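Side-chain contacts in acetyl-CoA acetyltransferase (Mycobacterium smegmatis, PDB 4EGV), which is a monomeric thiolase-like protein of type 1 that probably acts as an acyltransferase: residues A[257-262]-A[344-349]; A[216-221]-A[243-248]; A[282-287]-A[291-296]; A[123-128]-A[135-140]; A[456-461]-A[480-485]. One frame throughout, in Å; residues are numbered along the deposited sequence.

Interaction 1: A[257-262]-A[344-349]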
# COMPACT_ATOMS: atom_id res chain seq x y z
N ASP A 257 15.10 9.77 8.90
CA ASP A 257 16.06 9.44 7.87
C ASP A 257 15.55 8.27 7.04
O ASP A 257 15.25 7.22 7.59
CB ASP A 257 17.44 9.12 8.43
CG ASP A 257 18.58 9.51 7.47
OD1 ASP A 257 19.01 10.69 7.52
OD2 ASP A 257 19.06 8.65 6.69
N PRO A 258 15.53 8.42 5.71
CA PRO A 258 16.18 9.44 4.91
C PRO A 258 15.27 10.50 4.32
O PRO A 258 15.70 11.19 3.39
CB PRO A 258 16.77 8.61 3.77
CG PRO A 258 15.81 7.53 3.57
CD PRO A 258 15.04 7.33 4.87
N TYR A 259 14.05 10.62 4.85
CA TYR A 259 13.01 11.47 4.24
C TYR A 259 12.90 12.91 4.73
O TYR A 259 12.79 13.16 5.93
CB TYR A 259 11.63 10.87 4.39
CG TYR A 259 11.53 9.41 4.14
CD1 TYR A 259 11.60 8.89 2.84
CD2 TYR A 259 11.32 8.52 5.22
CE1 TYR A 259 11.48 7.53 2.61
CE2 TYR A 259 11.21 7.17 5.00
CZ TYR A 259 11.29 6.68 3.69
OH TYR A 259 11.15 5.35 3.48
N PRO A 260 12.90 13.85 3.78
CA PRO A 260 12.53 15.24 4.04
C PRO A 260 11.03 15.36 4.14
O PRO A 260 10.31 14.57 3.55
CB PRO A 260 13.05 16.00 2.84
CG PRO A 260 13.61 14.99 1.89
CD PRO A 260 13.36 13.64 2.39
N ARG A 261 10.57 16.35 4.90
CA ARG A 261 9.15 16.58 5.12
C ARG A 261 8.24 16.52 3.90
O ARG A 261 7.19 15.96 4.01
CB ARG A 261 8.92 17.90 5.84
CG ARG A 261 7.67 17.90 6.68
CD ARG A 261 7.32 19.29 7.16
NE ARG A 261 6.01 19.69 6.68
CZ ARG A 261 5.74 20.45 5.62
NH1 ARG A 261 6.69 20.96 4.84
NH2 ARG A 261 4.47 20.70 5.33
N LEU A 262 8.59 17.12 2.75
CA LEU A 262 7.65 17.19 1.62
C LEU A 262 7.36 15.84 0.99
O LEU A 262 6.40 15.69 0.25
CB LEU A 262 8.10 18.17 0.55
CG LEU A 262 8.04 19.64 0.93
CD1 LEU A 262 8.39 20.47 -0.26
CD2 LEU A 262 6.66 20.02 1.44
N SER A 344 2.09 3.89 -2.56
CA SER A 344 3.22 4.79 -2.37
C SER A 344 3.15 5.70 -1.15
O SER A 344 3.14 6.93 -1.30
CB SER A 344 3.36 5.67 -3.63
OG SER A 344 2.16 6.39 -3.91
N CYS A 345 3.10 5.15 0.07
CA CYS A 345 3.14 6.08 1.23
C CYS A 345 4.60 6.61 1.29
O CYS A 345 4.86 7.79 1.45
CB CYS A 345 2.65 5.40 2.53
SG CYS A 345 1.85 6.47 3.86
N PHE A 346 5.52 5.69 1.06
CA PHE A 346 6.95 5.96 0.99
C PHE A 346 7.49 5.42 -0.34
O PHE A 346 6.86 4.63 -0.99
CB PHE A 346 7.62 5.30 2.19
CG PHE A 346 7.05 5.74 3.52
CD1 PHE A 346 7.53 6.90 4.14
CD2 PHE A 346 6.01 5.03 4.13
CE1 PHE A 346 6.99 7.34 5.34
CE2 PHE A 346 5.47 5.46 5.32
CZ PHE A 346 5.95 6.62 5.94
N PRO A 347 8.64 5.88 -0.76
CA PRO A 347 9.24 5.40 -1.98
C PRO A 347 9.52 3.89 -2.05
O PRO A 347 9.36 3.29 -3.10
CB PRO A 347 10.56 6.17 -2.01
CG PRO A 347 10.27 7.39 -1.36
CD PRO A 347 9.36 7.05 -0.25
N PHE A 348 9.92 3.30 -0.94
CA PHE A 348 10.32 1.93 -0.90
C PHE A 348 9.39 0.91 -1.60
O PHE A 348 9.86 0.13 -2.42
CB PHE A 348 10.67 1.50 0.53
CG PHE A 348 11.00 0.06 0.62
CD1 PHE A 348 12.32 -0.40 0.34
CD2 PHE A 348 9.99 -0.88 0.88
CE1 PHE A 348 12.64 -1.80 0.37
CE2 PHE A 348 10.29 -2.30 0.91
CZ PHE A 348 11.62 -2.75 0.66
N PRO A 349 8.08 0.89 -1.27
CA PRO A 349 7.25 -0.17 -1.83
C PRO A 349 6.99 -0.01 -3.31
O PRO A 349 6.53 -0.95 -3.96
CB PRO A 349 5.94 -0.07 -1.02
CG PRO A 349 5.95 1.23 -0.47
CD PRO A 349 7.34 1.70 -0.29
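Tyr259 supplies the whole of the 257-262 share of this buried contact, its phenol ring being packed against Phe346 and Pro347. Over one face of that ring, displaced toward the rim, sits Phe346 CD1, 3.8 Å from Tyr259 CE2. The two ring planes meet obliquely at 40°, so the pair is neither stacked nor edge-to-face. Pro347 and Tyr259 run toward each other, and Pro347 CD meets the ring obliquely, 3.6 Å from Tyr259 CE1. With CG swung beside the backbone N (chi1 -43°), the tyrosine ring lies back over its own neighbour: Pro258, which follows a cis peptide bond, places its CD over the centre of the other face. In this thiolase-fold chain the tyrosine belongs to a short strand, 259-260, paired with 254-256 apart from the large mixed sheet, while 344-349 leads into helix 348-357. A tyrosine suits the place because its flat ring packs against apolar carbons on both faces and its buried hydroxyl still finds a partner in Glu199 of helix 191-206. Phe346, for its part, stacks on Tyr195 of the same helix. The looser side begins past Pro260, where Arg261 and Leu262 make no contact with 344-349 and are partly exposed to solvent.

Interaction 2: A[216-221]-A[243-248]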
# COMPACT_ATOMS: atom_id res chain seq x y z
N ALA A 216 17.17 9.83 -6.33
CA ALA A 216 16.35 8.78 -6.89
C ALA A 216 14.91 8.88 -6.37
O ALA A 216 13.97 8.77 -7.15
CB ALA A 216 16.95 7.41 -6.59
N MSE A 217 14.78 9.10 -5.05
CA MSE A 217 13.49 9.27 -4.37
C MSE A 217 12.70 10.49 -4.86
O MSE A 217 11.48 10.43 -5.01
CB MSE A 217 13.68 9.45 -2.88
CG MSE A 217 14.02 8.23 -2.12
SE MSE A 217 14.03 8.53 -0.14
CE MSE A 217 14.96 10.23 0.06
N ALA A 218 13.38 11.60 -5.06
CA ALA A 218 12.74 12.77 -5.58
C ALA A 218 12.33 12.57 -7.04
O ALA A 218 11.29 13.07 -7.44
CB ALA A 218 13.64 13.96 -5.42
N GLU A 219 13.11 11.82 -7.81
CA GLU A 219 12.79 11.55 -9.22
C GLU A 219 11.68 10.55 -9.44
O GLU A 219 10.99 10.59 -10.46
CB GLU A 219 14.03 11.13 -10.02
CG GLU A 219 14.82 12.33 -10.51
CD GLU A 219 15.93 12.00 -11.49
OE1 GLU A 219 16.70 11.03 -11.26
OE2 GLU A 219 16.05 12.76 -12.48
N LEU A 220 11.52 9.67 -8.47
CA LEU A 220 10.40 8.78 -8.40
C LEU A 220 9.11 9.54 -8.07
O LEU A 220 8.09 9.34 -8.74
CB LEU A 220 10.68 7.70 -7.36
CG LEU A 220 9.59 6.66 -7.17
CD1 LEU A 220 9.55 5.74 -8.31
CD2 LEU A 220 9.82 5.94 -5.91
N PHE A 221 9.17 10.42 -7.08
CA PHE A 221 7.97 11.05 -6.50
C PHE A 221 7.41 12.30 -7.17
O PHE A 221 6.22 12.61 -6.97
CB PHE A 221 8.16 11.33 -5.02
CG PHE A 221 7.63 10.26 -4.11
CD1 PHE A 221 7.52 8.94 -4.53
CD2 PHE A 221 7.28 10.56 -2.80
CE1 PHE A 221 7.05 7.96 -3.69
CE2 PHE A 221 6.83 9.57 -1.95
CZ PHE A 221 6.70 8.28 -2.40
N GLU A 243 13.94 19.06 -7.65
CA GLU A 243 14.84 19.95 -6.90
C GLU A 243 14.20 20.37 -5.57
O GLU A 243 14.84 20.34 -4.53
CB GLU A 243 15.19 21.17 -7.77
CG GLU A 243 16.45 21.99 -7.39
CD GLU A 243 17.80 21.34 -7.86
OE1 GLU A 243 18.22 20.34 -7.24
OE2 GLU A 243 18.45 21.85 -8.82
N GLU A 244 12.93 20.76 -5.64
CA GLU A 244 12.14 21.16 -4.48
C GLU A 244 12.05 20.05 -3.43
O GLU A 244 12.21 20.32 -2.25
CB GLU A 244 10.76 21.58 -4.95
CG GLU A 244 9.87 22.33 -3.96
CD GLU A 244 8.51 22.73 -4.60
OE1 GLU A 244 8.33 22.54 -5.82
OE2 GLU A 244 7.62 23.23 -3.88
N LEU A 245 11.82 18.81 -3.85
CA LEU A 245 11.74 17.63 -2.96
C LEU A 245 13.07 17.24 -2.30
O LEU A 245 13.10 16.79 -1.15
CB LEU A 245 11.18 16.40 -3.70
CG LEU A 245 9.69 16.31 -4.05
CD1 LEU A 245 9.37 15.17 -4.97
CD2 LEU A 245 8.87 16.20 -2.80
N LEU A 246 14.16 17.42 -3.03
CA LEU A 246 15.46 16.96 -2.62
C LEU A 246 16.19 17.98 -1.75
O LEU A 246 17.08 17.60 -0.99
CB LEU A 246 16.25 16.62 -3.89
CG LEU A 246 17.78 16.68 -4.00
CD1 LEU A 246 18.30 15.69 -5.01
CD2 LEU A 246 18.25 18.04 -4.39
N THR A 247 15.82 19.25 -1.88
CA THR A 247 16.50 20.37 -1.18
C THR A 247 15.92 20.60 0.21
O THR A 247 14.78 21.03 0.36
CB THR A 247 16.45 21.69 -2.00
OG1 THR A 247 17.01 21.46 -3.30
CG2 THR A 247 17.22 22.80 -1.32
N VAL A 248 16.74 20.31 1.22
CA VAL A 248 16.37 20.54 2.61
C VAL A 248 16.31 22.06 2.96
O VAL A 248 17.29 22.80 2.79
CB VAL A 248 17.32 19.76 3.59
CG1 VAL A 248 16.79 19.80 5.01
CG2 VAL A 248 17.52 18.33 3.13
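Segments 216-221 and 243-248 come nearest at Ala218 and Leu245, where the long helix 210-230 and the short helix 242-246 bring their CA atoms to 5.6 Å. A small methyl suits so close an approach: Ala218 CB lies 3.9 Å from Leu245 CB and 4.0 Å from Leu246 CB, touching two consecutive leucines at the roots of their side chains. In Leu245 the branch leaves anti to the carbonyl carbon (chi1 -74°), which carries CD1 along the long helix to within 3.8 Å of Ala218 O and 4.0 Å of Phe221 CB. Only the CB of Phe221 serves this contact; its ring leads away to meet Phe224 and Pro347. The short helix is finished off by Thr247, the first residue to leave helical geometry, whose OG1 donates to Glu243 O over 2.7 Å. Beyond it, Asn252 ND2 bonds to the carbonyl oxygens of Leu245 and Thr247, fixing the chain as it leaves the helix. Ala218 and Leu245, both buried, and the partly exposed Leu246 meet by apolar contact without polar links, as one finds in close helix-helix packing at a small residue, here docking a short helix onto a long one.

Interaction 3: A[282-287]-A[291-296]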
# COMPACT_ATOMS: atom_id res chain seq x y z
N SER A 282 -26.41 -11.17 -12.04
CA SER A 282 -27.05 -10.05 -11.37
C SER A 282 -26.99 -8.74 -12.15
O SER A 282 -27.91 -7.94 -12.10
CB SER A 282 -26.47 -9.85 -9.98
OG SER A 282 -26.74 -10.93 -9.15
N ALA A 283 -25.93 -8.53 -12.91
CA ALA A 283 -25.81 -7.35 -13.74
C ALA A 283 -26.86 -7.27 -14.84
O ALA A 283 -27.34 -6.21 -15.15
CB ALA A 283 -24.43 -7.25 -14.30
N ARG A 284 -27.21 -8.41 -15.43
CA ARG A 284 -28.24 -8.49 -16.46
C ARG A 284 -29.64 -8.31 -15.86
O ARG A 284 -30.43 -7.53 -16.38
CB ARG A 284 -28.12 -9.80 -17.23
CG ARG A 284 -27.07 -9.74 -18.33
CD ARG A 284 -26.98 -11.05 -19.04
NE ARG A 284 -25.67 -11.27 -19.66
CZ ARG A 284 -24.84 -12.30 -19.37
NH1 ARG A 284 -25.18 -13.25 -18.47
NH2 ARG A 284 -23.69 -12.39 -20.01
N LYS A 285 -29.91 -8.99 -14.74
CA LYS A 285 -31.18 -8.94 -14.00
C LYS A 285 -31.60 -7.55 -13.57
O LYS A 285 -32.73 -7.19 -13.69
CB LYS A 285 -31.10 -9.86 -12.78
CG LYS A 285 -32.42 -10.46 -12.32
CD LYS A 285 -32.28 -11.99 -12.05
CE LYS A 285 -31.42 -12.37 -10.81
NZ LYS A 285 -32.19 -12.20 -9.55
N LEU A 286 -30.60 -6.80 -13.18
CA LEU A 286 -30.70 -5.48 -12.62
C LEU A 286 -30.58 -4.38 -13.63
O LEU A 286 -30.86 -3.26 -13.31
CB LEU A 286 -29.60 -5.32 -11.60
CG LEU A 286 -29.86 -5.89 -10.22
CD1 LEU A 286 -29.00 -5.18 -9.32
CD2 LEU A 286 -31.25 -5.70 -9.79
N GLY A 287 -30.15 -4.66 -14.84
CA GLY A 287 -30.31 -3.68 -15.89
C GLY A 287 -29.18 -2.74 -16.10
O GLY A 287 -29.33 -1.68 -16.61
N GLU A 291 -21.33 -1.73 -21.09
CA GLU A 291 -20.14 -0.87 -21.14
C GLU A 291 -19.58 -0.45 -19.73
O GLU A 291 -18.45 0.04 -19.63
CB GLU A 291 -20.28 0.31 -22.14
CG GLU A 291 -21.16 1.48 -21.73
CD GLU A 291 -22.60 1.32 -22.20
OE1 GLU A 291 -23.01 0.16 -22.47
OE2 GLU A 291 -23.33 2.35 -22.31
N LYS A 292 -20.35 -0.72 -18.67
CA LYS A 292 -19.94 -0.49 -17.28
C LYS A 292 -19.18 -1.64 -16.60
O LYS A 292 -18.54 -1.43 -15.60
CB LYS A 292 -21.16 -0.17 -16.40
CG LYS A 292 -21.90 1.09 -16.74
CD LYS A 292 -21.22 2.33 -16.26
CE LYS A 292 -21.94 3.55 -16.81
NZ LYS A 292 -21.54 4.80 -16.11
N TRP A 293 -19.29 -2.85 -17.14
CA TRP A 293 -18.65 -4.01 -16.54
C TRP A 293 -17.13 -4.04 -16.72
O TRP A 293 -16.60 -3.92 -17.83
CB TRP A 293 -19.21 -5.29 -17.13
CG TRP A 293 -20.64 -5.43 -17.11
CD1 TRP A 293 -21.54 -4.52 -16.69
CD2 TRP A 293 -21.38 -6.56 -17.57
NE1 TRP A 293 -22.81 -5.01 -16.85
CE2 TRP A 293 -22.74 -6.26 -17.39
CE3 TRP A 293 -21.03 -7.81 -18.10
CZ2 TRP A 293 -23.75 -7.15 -17.73
CZ3 TRP A 293 -22.02 -8.69 -18.43
CH2 TRP A 293 -23.38 -8.36 -18.24
N VAL A 294 -16.45 -4.25 -15.60
CA VAL A 294 -15.02 -4.48 -15.55
C VAL A 294 -14.72 -5.80 -14.80
O VAL A 294 -15.25 -6.07 -13.73
CB VAL A 294 -14.32 -3.28 -14.90
CG1 VAL A 294 -12.88 -3.43 -14.91
CG2 VAL A 294 -14.70 -2.04 -15.65
N TYR A 295 -13.87 -6.62 -15.38
CA TYR A 295 -13.45 -7.90 -14.78
C TYR A 295 -12.19 -7.79 -13.95
O TYR A 295 -11.28 -7.07 -14.25
CB TYR A 295 -13.27 -8.97 -15.88
CG TYR A 295 -14.51 -9.15 -16.71
CD1 TYR A 295 -15.33 -10.22 -16.48
CD2 TYR A 295 -14.87 -8.21 -17.67
CE1 TYR A 295 -16.49 -10.41 -17.20
CE2 TYR A 295 -16.02 -8.37 -18.38
CZ TYR A 295 -16.84 -9.49 -18.15
OH TYR A 295 -18.02 -9.70 -18.85
N LEU A 296 -12.16 -8.51 -12.85
CA LEU A 296 -10.95 -8.64 -12.11
C LEU A 296 -10.19 -9.85 -12.70
O LEU A 296 -10.39 -10.99 -12.31
CB LEU A 296 -11.27 -8.78 -10.62
CG LEU A 296 -10.11 -9.02 -9.66
CD1 LEU A 296 -8.98 -8.04 -9.83
CD2 LEU A 296 -10.63 -9.00 -8.24
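Ala283 and Arg284, neighbours on helix 280-286, both press on the Trp293 indole, but in different ways. Ala283 CB approaches obliquely and is 3.5 Å from Trp293 CZ2, with CE2 and NE1 only slightly farther off. The methyl is small enough for the indole to lie almost against the helix backbone. Arg284 comes to the edge instead: its CG lies near the ring plane, 3.9 Å from Trp293 CH2, and its chain, extended from CG to NE, runs at about a right angle to the tryptophan side chain. The guanidinium plane is turned 62° from the ring.

Trp293 is held in place by its own turn of chain: NE1 donates to the backbone oxygen of Val288, in the loop joining the two segments. Val21 and Val23 of strand 20-29 and Val280 also pack on the indole. The helix itself ends in a Schellman motif at Gly287, whose positive phi suits a residue without a side chain; from there the chain doubles back toward strand 294-303 of the thiolase fold's large mixed sheet. Because Arg284 meets the indole edge with its aliphatic CG and Ala283 offers a methyl, the contact rests on dispersion and hydrophobic burial, and the exposed arginine probably keeps its charge near solvent.

Interaction 4: A[123-128]-A[135-140]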
# COMPACT_ATOMS: atom_id res chain seq x y z
N THR A 123 -10.64 -8.96 -4.17
CA THR A 123 -10.29 -10.31 -4.55
C THR A 123 -11.12 -11.40 -3.80
O THR A 123 -11.64 -12.32 -4.42
CB THR A 123 -8.79 -10.55 -4.40
OG1 THR A 123 -8.07 -9.58 -5.17
CG2 THR A 123 -8.39 -11.99 -4.80
N GLU A 124 -11.21 -11.29 -2.49
CA GLU A 124 -12.03 -12.18 -1.70
C GLU A 124 -13.53 -12.22 -2.11
O GLU A 124 -14.11 -13.29 -2.21
CB GLU A 124 -11.87 -11.83 -0.22
CG GLU A 124 -12.49 -12.78 0.79
CD GLU A 124 -13.04 -12.03 1.99
OE1 GLU A 124 -12.33 -11.19 2.57
OE2 GLU A 124 -14.20 -12.26 2.35
N PHE A 125 -14.15 -11.07 -2.39
CA PHE A 125 -15.53 -11.12 -2.85
C PHE A 125 -15.71 -11.49 -4.27
O PHE A 125 -16.73 -11.99 -4.63
CB PHE A 125 -16.39 -9.93 -2.40
CG PHE A 125 -16.68 -9.96 -0.92
CD1 PHE A 125 -17.52 -10.95 -0.40
CD2 PHE A 125 -16.03 -9.10 -0.03
CE1 PHE A 125 -17.72 -11.05 0.99
CE2 PHE A 125 -16.21 -9.20 1.33
CZ PHE A 125 -17.06 -10.18 1.86
N GLY A 126 -14.70 -11.28 -5.09
CA GLY A 126 -14.65 -11.83 -6.44
C GLY A 126 -14.75 -13.34 -6.41
O GLY A 126 -15.58 -13.92 -7.09
N GLY A 127 -13.88 -13.96 -5.63
CA GLY A 127 -13.86 -15.41 -5.41
C GLY A 127 -15.15 -16.00 -4.88
O GLY A 127 -15.50 -17.08 -5.26
N LYS A 128 -15.83 -15.27 -4.01
CA LYS A 128 -17.05 -15.75 -3.39
C LYS A 128 -18.23 -15.55 -4.29
O LYS A 128 -19.20 -16.30 -4.19
CB LYS A 128 -17.30 -15.07 -2.05
CG LYS A 128 -16.42 -15.59 -0.92
CD LYS A 128 -16.62 -14.80 0.36
CE LYS A 128 -15.73 -15.35 1.44
NZ LYS A 128 -16.27 -14.93 2.75
N ASP A 135 -23.75 -12.63 -4.24
CA ASP A 135 -24.27 -12.17 -5.53
C ASP A 135 -24.08 -10.69 -5.81
O ASP A 135 -23.70 -10.29 -6.84
CB ASP A 135 -25.76 -12.49 -5.64
CG ASP A 135 -26.05 -13.95 -5.85
OD1 ASP A 135 -25.54 -14.54 -6.77
OD2 ASP A 135 -26.80 -14.51 -5.09
N VAL A 136 -24.39 -9.87 -4.87
CA VAL A 136 -24.13 -8.43 -4.92
C VAL A 136 -23.44 -7.92 -3.65
O VAL A 136 -23.96 -8.04 -2.54
CB VAL A 136 -25.39 -7.60 -5.18
CG1 VAL A 136 -25.05 -6.13 -5.43
CG2 VAL A 136 -26.16 -8.17 -6.33
N VAL A 137 -22.27 -7.34 -3.83
CA VAL A 137 -21.47 -6.92 -2.72
C VAL A 137 -21.11 -5.45 -2.87
O VAL A 137 -20.83 -4.98 -3.94
CB VAL A 137 -20.18 -7.78 -2.64
CG1 VAL A 137 -19.22 -7.30 -1.51
CG2 VAL A 137 -20.52 -9.25 -2.49
N LEU A 138 -21.15 -4.73 -1.76
CA LEU A 138 -20.67 -3.35 -1.69
C LEU A 138 -19.49 -3.22 -0.73
O LEU A 138 -19.56 -3.61 0.41
CB LEU A 138 -21.79 -2.37 -1.28
CG LEU A 138 -21.43 -0.88 -1.31
CD1 LEU A 138 -21.04 -0.44 -2.73
CD2 LEU A 138 -22.53 0.00 -0.78
N ILE A 139 -18.40 -2.66 -1.23
CA ILE A 139 -17.21 -2.39 -0.46
C ILE A 139 -17.04 -0.87 -0.29
O ILE A 139 -17.36 -0.11 -1.19
CB ILE A 139 -16.04 -3.04 -1.19
CG1 ILE A 139 -16.12 -4.55 -1.06
CG2 ILE A 139 -14.68 -2.57 -0.68
CD1 ILE A 139 -15.29 -5.28 -2.11
N PHE A 140 -16.58 -0.42 0.87
CA PHE A 140 -16.43 1.01 1.06
C PHE A 140 -15.44 1.29 2.17
O PHE A 140 -15.08 0.40 2.93
CB PHE A 140 -17.78 1.71 1.32
CG PHE A 140 -18.64 1.02 2.33
CD1 PHE A 140 -18.33 1.07 3.69
CD2 PHE A 140 -19.73 0.26 1.93
CE1 PHE A 140 -19.10 0.41 4.63
CE2 PHE A 140 -20.52 -0.44 2.89
CZ PHE A 140 -20.19 -0.35 4.24
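Phe125 and Val137 join the helix and the second strand of a beta-alpha-beta crossover in the thiolase fold: strand 107-110, helix 117-130 and strand 136-143, with 70-73 lying between the two parallel strands. The side chains cross at about a right angle. A first torsion of -70° sends the Phe125 ring from the helix toward the sheet. Val137 has CG1 anti to the backbone N (chi1 176°) and CG2 anti to the carbonyl carbon, so that both branches point at the phenylalanine. CG1 lies over a ring face as a CH-pi contact, 4.1 Å from the Phe125 centroid and 27° off the normal; its nearest ring atom is Phe125 CG at 3.7 Å. The second branch, Val137 CG2, meets Phe125 CD1 at 4.0 Å.

Two residues along, Ile139 looks out from the same side of the strand, and its long CD1 branch just gets to Phe125 CD2, 4.4 Å away. Beta-branched residues suit this strand, being compatible with extended backbone and giving a broad apolar surface for a buried aromatic ring. Leu138, between them, turns to the other side of the sheet, where it packs on Ile101 of helix 93-101. On the helix itself, Glu124 and Lys128, one turn apart, form a salt bridge whose hydrogen bond is weak, and Glu124 OE2 lies above the opposite face of the Phe125 ring from Val137 CG1, toward the rim.

Interaction 5: A[456-461]-A[480-485]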
# COMPACT_ATOMS: atom_id res chain seq x y z
N THR A 456 28.15 -5.02 13.39
CA THR A 456 28.16 -4.21 12.16
C THR A 456 26.76 -3.61 11.93
O THR A 456 25.74 -4.26 12.15
CB THR A 456 28.62 -5.08 10.92
OG1 THR A 456 29.90 -5.67 11.19
CG2 THR A 456 28.71 -4.25 9.59
N ILE A 457 26.73 -2.35 11.50
CA ILE A 457 25.49 -1.68 11.10
C ILE A 457 24.97 -2.27 9.77
O ILE A 457 25.68 -2.25 8.76
CB ILE A 457 25.70 -0.17 10.99
CG1 ILE A 457 25.98 0.40 12.38
CG2 ILE A 457 24.50 0.48 10.40
CD1 ILE A 457 26.31 1.85 12.39
N GLU A 458 23.76 -2.82 9.77
CA GLU A 458 23.18 -3.29 8.51
C GLU A 458 22.27 -2.22 7.91
O GLU A 458 22.29 -1.97 6.71
CB GLU A 458 22.44 -4.63 8.68
CG GLU A 458 22.19 -5.32 7.35
CD GLU A 458 21.36 -6.58 7.46
OE1 GLU A 458 21.09 -7.02 8.59
OE2 GLU A 458 20.96 -7.13 6.42
N THR A 459 21.50 -1.58 8.79
CA THR A 459 20.65 -0.46 8.44
C THR A 459 20.36 0.41 9.68
O THR A 459 20.66 0.05 10.80
CB THR A 459 19.38 -0.92 7.70
OG1 THR A 459 18.65 0.21 7.22
CG2 THR A 459 18.52 -1.77 8.60
N TYR A 460 19.79 1.58 9.43
CA TYR A 460 19.69 2.63 10.42
C TYR A 460 18.58 3.60 10.02
O TYR A 460 18.15 3.68 8.87
CB TYR A 460 21.03 3.39 10.52
CG TYR A 460 21.37 4.19 9.27
CD1 TYR A 460 21.10 5.56 9.19
CD2 TYR A 460 21.95 3.57 8.16
CE1 TYR A 460 21.39 6.29 8.05
CE2 TYR A 460 22.26 4.29 7.00
CZ TYR A 460 21.97 5.67 6.95
OH TYR A 460 22.26 6.39 5.81
N THR A 461 18.13 4.36 11.01
CA THR A 461 17.42 5.59 10.73
C THR A 461 17.70 6.60 11.85
O THR A 461 18.29 6.25 12.87
CB THR A 461 15.91 5.32 10.51
OG1 THR A 461 15.24 6.53 10.13
CG2 THR A 461 15.28 4.70 11.73
N GLY A 480 26.47 -13.61 13.09
CA GLY A 480 25.58 -13.37 11.95
C GLY A 480 24.10 -13.18 12.28
O GLY A 480 23.29 -12.99 11.37
N SER A 481 23.74 -13.23 13.56
CA SER A 481 22.37 -12.95 13.98
C SER A 481 22.12 -11.43 14.11
O SER A 481 23.03 -10.71 14.45
CB SER A 481 22.05 -13.68 15.28
OG SER A 481 22.88 -13.21 16.32
N ARG A 482 20.90 -10.95 13.84
CA ARG A 482 20.56 -9.51 13.94
C ARG A 482 20.12 -9.06 15.34
O ARG A 482 19.71 -9.87 16.19
CB ARG A 482 19.45 -9.14 12.95
CG ARG A 482 19.90 -8.95 11.51
CD ARG A 482 18.68 -8.76 10.63
NE ARG A 482 19.02 -8.72 9.22
CZ ARG A 482 18.21 -9.11 8.22
NH1 ARG A 482 17.00 -9.60 8.43
NH2 ARG A 482 18.63 -9.00 6.97
N PHE A 483 20.21 -7.76 15.55
CA PHE A 483 19.70 -7.12 16.77
C PHE A 483 19.28 -5.69 16.44
O PHE A 483 19.61 -5.14 15.38
CB PHE A 483 20.77 -7.11 17.89
CG PHE A 483 22.00 -6.29 17.55
CD1 PHE A 483 22.08 -4.95 17.92
CD2 PHE A 483 23.06 -6.86 16.85
CE1 PHE A 483 23.22 -4.20 17.58
CE2 PHE A 483 24.19 -6.13 16.51
CZ PHE A 483 24.29 -4.81 16.87
N LEU A 484 18.58 -5.08 17.39
CA LEU A 484 18.19 -3.68 17.33
C LEU A 484 18.94 -2.87 18.39
O LEU A 484 19.27 -3.39 19.45
CB LEU A 484 16.67 -3.58 17.56
CG LEU A 484 15.74 -3.72 16.38
CD1 LEU A 484 14.38 -3.91 16.89
CD2 LEU A 484 15.86 -2.46 15.59
N ALA A 485 19.19 -1.60 18.10
CA ALA A 485 19.75 -0.70 19.10
C ALA A 485 19.30 0.75 18.91
O ALA A 485 19.04 1.21 17.79
CB ALA A 485 21.26 -0.80 19.14
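Within the additional C-terminal domain that marks type 1 thiolase-like proteins, a family grouped with the OB folds, Glu458 and Arg482 make a salt bridge that reaches over the middle strand of three in a five-stranded antiparallel sheet. Glu458 belongs to strand 453-463 and Arg482 to the outer strand 482-487; strand 470-476 runs between them, so long side chains are needed to meet across it. Both are largely extended: Glu458 stretches out from a CG placed trans to the backbone N (chi1 -163°), and the arginine chain is straight from CG to NE.

The arginine grips the carboxylate side-on, with one nitrogen for each oxygen. Arg482 NE donates to Glu458 OE1 over 2.8 Å, and Arg482 NH2 to Glu458 OE2 over 3.0 Å, the N-H...O angle of the latter being 155°. Both oxygens are met on their syn side, although the two flat groups are not coplanar, their planes being 34° apart. Two bonds of this kind restrict rotation of either group, and the paired charges probably stabilise each other in this partly buried setting. The remaining nitrogen, Arg482 NH1, bonds to the backbone oxygens of Leu308 and Arg310, linking the domain to another part of the chain.

Glu458 also sits at a classic beta bulge, where it and Thr459 both face Ile474 on the middle strand. That strand contributes a second arginine: Arg476 brings its NE to Glu458 OE1, the same oxygen that accepts Arg482 NE.

Overall arrangement
Interactions 1 and 2 are neighbouring apolar contacts that touch, their centres 10 Å apart, with Phe221 CZ against the backbone at Phe346 and Pro347. Interactions 3 and 4, with centres 13 Å apart, each pack a helix against a residue in or next to a strand of the large mixed sheet, on the opposite side of the chain's centre from interaction 1; Leu296 touches Thr123 between them. Interaction 3 is the more peripheral and includes an exposed arginine, whereas the touching residues of interaction 4 are all buried. Interaction 5, in the C-terminal domain, differs in chemistry, being a salt bridge where the others are apolar. It connects back to interaction 1 through the bond of Thr461 OG1 with Asp257 O.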